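Local coordinates for amine oxidase domain-containing protein (Pyrococcus furiosus, PDB 3NRN) that is of unknown function but binds adenosine monophosphate and probably acts as an oxidoreductase of the flavin-containing amine oxidase family, at residues M1-V6 / S231-S237. Residue numbers count along the deposited sequence, not the author numbering.
Sequences MRAVVV and SFDVAIS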
loop_
_atom_site.group_PDB
_atom_site.type_symbol
_atom_site.label_atom_id
_atom_site.label_comp_id
_atom_site.label_asym_id
_atom_site.label_seq_id
_atom_site.Cartn_x
_atom_site.Cartn_y
_atom_site.Cartn_z
HETATM N N MSE A 1 4.303 -17.127 -23.075
HETATM C CA MSE A 1 5.210 -17.962 -22.235
HETATM C C MSE A 1 4.503 -18.466 -20.978
HETATM O O MSE A 1 3.345 -18.136 -20.725
HETATM C CB MSE A 1 6.427 -17.151 -21.819
HETATM C CG MSE A 1 6.060 -15.959 -20.960
HETATM SE SE MSE A 1 7.608 -15.093 -20.275
HETATM C CE MSE A 1 8.397 -14.528 -21.950
ATOM N N ARG A 2 5.221 -19.260 -20.192
ATOM C CA ARG A 2 4.687 -19.826 -18.966
ATOM C C ARG A 2 5.153 -19.012 -17.766
ATOM O O ARG A 2 6.358 -18.850 -17.534
ATOM C CB ARG A 2 5.155 -21.277 -18.808
ATOM C CG ARG A 2 4.210 -22.149 -18.006
ATOM C CD ARG A 2 4.762 -23.559 -17.804
ATOM N NE ARG A 2 5.263 -24.162 -19.039
ATOM C CZ ARG A 2 6.545 -24.184 -19.401
ATOM N NH1 ARG A 2 7.471 -23.638 -18.624
ATOM N NH2 ARG A 2 6.904 -24.756 -20.541
ATOM N N ALA A 3 4.197 -18.507 -17.000
ATOM C CA ALA A 3 4.518 -17.715 -15.825
ATOM C C ALA A 3 3.909 -18.311 -14.565
ATOM O O ALA A 3 2.707 -18.591 -14.516
ATOM C CB ALA A 3 4.021 -16.278 -16.008
ATOM N N VAL A 4 4.745 -18.510 -13.551
ATOM C CA VAL A 4 4.281 -19.030 -12.273
ATOM C C VAL A 4 4.341 -17.894 -11.256
ATOM O O VAL A 4 5.393 -17.292 -11.046
ATOM C CB VAL A 4 5.172 -20.197 -11.751
ATOM C CG1 VAL A 4 4.671 -20.650 -10.386
ATOM C CG2 VAL A 4 5.144 -21.369 -12.728
ATOM N N VAL A 5 3.212 -17.606 -10.624
ATOM C CA VAL A 5 3.144 -16.550 -9.623
ATOM C C VAL A 5 3.154 -17.164 -8.230
ATOM O O VAL A 5 2.330 -18.026 -7.918
ATOM C CB VAL A 5 1.862 -15.721 -9.805
ATOM C CG1 VAL A 5 1.784 -14.631 -8.743
ATOM C CG2 VAL A 5 1.848 -15.112 -11.206
ATOM N N VAL A 6 4.096 -16.737 -7.395
ATOM C CA VAL A 6 4.182 -17.259 -6.042
ATOM C C VAL A 6 3.550 -16.282 -5.070
ATOM O O VAL A 6 4.123 -15.239 -4.763
ATOM C CB VAL A 6 5.652 -17.524 -5.612
ATOM C CG1 VAL A 6 5.701 -18.023 -4.175
ATOM C CG2 VAL A 6 6.279 -18.549 -6.531
ATOM N N SER A 231 6.978 -26.114 -14.000
ATOM C CA SER A 231 8.082 -25.506 -14.734
ATOM C C SER A 231 7.650 -24.094 -15.164
ATOM O O SER A 231 6.465 -23.837 -15.345
ATOM C CB SER A 231 8.421 -26.356 -15.960
ATOM O OG SER A 231 7.263 -26.564 -16.750
ATOM N N PHE A 232 8.602 -23.184 -15.328
ATOM C CA PHE A 232 8.258 -21.823 -15.714
ATOM C C PHE A 232 9.275 -21.165 -16.641
ATOM O O PHE A 232 10.445 -21.550 -16.669
ATOM C CB PHE A 232 8.107 -20.956 -14.453
ATOM C CG PHE A 232 9.410 -20.711 -13.715
ATOM C CD1 PHE A 232 10.277 -19.694 -14.112
ATOM C CD2 PHE A 232 9.771 -21.508 -12.631
ATOM C CE1 PHE A 232 11.484 -19.478 -13.434
ATOM C CE2 PHE A 232 10.964 -21.303 -11.957
ATOM C CZ PHE A 232 11.824 -20.282 -12.360
ATOM N N ASP A 233 8.811 -20.174 -17.402
ATOM C CA ASP A 233 9.695 -19.401 -18.278
ATOM C C ASP A 233 10.070 -18.173 -17.449
ATOM O O ASP A 233 11.185 -17.664 -17.523
ATOM C CB ASP A 233 8.966 -18.989 -19.563
ATOM C CG ASP A 233 8.659 -20.180 -20.459
ATOM O OD1 ASP A 233 9.599 -20.942 -20.766
ATOM O OD2 ASP A 233 7.488 -20.361 -20.851
ATOM N N VAL A 234 9.111 -17.731 -16.636
ATOM C CA VAL A 234 9.270 -16.597 -15.745
ATOM C C VAL A 234 8.515 -16.878 -14.445
ATOM O O VAL A 234 7.443 -17.485 -14.452
ATOM C CB VAL A 234 8.705 -15.298 -16.374
ATOM C CG1 VAL A 234 8.566 -14.224 -15.312
ATOM C CG2 VAL A 234 9.634 -14.811 -17.477
ATOM N N ALA A 235 9.088 -16.443 -13.331
ATOM C CA ALA A 235 8.461 -16.626 -12.031
ATOM C C ALA A 235 8.286 -15.251 -11.394
ATOM O O ALA A 235 9.227 -14.453 -11.365
ATOM C CB ALA A 235 9.334 -17.515 -11.142
ATOM N N ILE A 236 7.082 -14.972 -10.899
ATOM C CA ILE A 236 6.801 -13.698 -10.245
ATOM C C ILE A 236 6.544 -13.961 -8.766
ATOM O O ILE A 236 5.551 -14.595 -8.399
ATOM C CB ILE A 236 5.542 -13.005 -10.828
ATOM C CG1 ILE A 236 5.736 -12.722 -12.321
ATOM C CG2 ILE A 236 5.247 -11.720 -10.049
ATOM C CD1 ILE A 236 6.945 -11.884 -12.653
ATOM N N SER A 237 7.434 -13.472 -7.915
ATOM C CA SER A 237 7.273 -13.670 -6.483
ATOM C C SER A 237 6.584 -12.485 -5.812
ATOM O O SER A 237 7.011 -11.342 -5.950
ATOM C CB SER A 237 8.632 -13.911 -5.820
ATOM O OG SER A 237 8.465 -14.202 -4.441
#
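Two neighbouring parallel strands, 2-6 and 234-237, pair in the middle of a five-stranded parallel sheet, their axes 4.7 Å apart and inclined by 18°. Every hydrogen bond of the regular part comes from Val4, Val6 and Ile236 or ends on Arg2 O: Val234 N to Arg2 O (3.1 Å), Val4 N to Val234 O (3.0 Å), Ile236 N to Val4 O (2.9 Å) and Val6 N to Ile236 O (2.8 Å). The NH and CO groups of Ala3 and Val5 thus face the other way and bond to strand 25-29. Small and beta-branched residues suit this buried, extended backbone. Ala3, Val5, Val234 and Ile236 share one face of the sheet; Val4, Val6, Ala235 and Ser237 share the other, where Val4 CG2 packs on Phe232 CB at 3.5 Å. Ser237 is tolerated inside because its hydroxyl bonds to Thr244.

Where the strands begin, Asp233 grips the Arg2 backbone at both ends: its OD2 accepts Arg2 N (2.6 Å) and its N donates to Arg2 O (2.8 Å). The long Arg2 side chain reaches across, its NH1 making a weak hydrogen bond to Ser231 O (3.4 Å) and, by charge alone, a long salt bridge to Asp233 OD2 (4.0 Å). Val6, at the far end, touches the bound AMP and leads into Gly7, Gly9 and Gly12, a GxGxxG pattern consistent with the dinucleotide-binding Rossmann-type fold of flavin-containing amine oxidases.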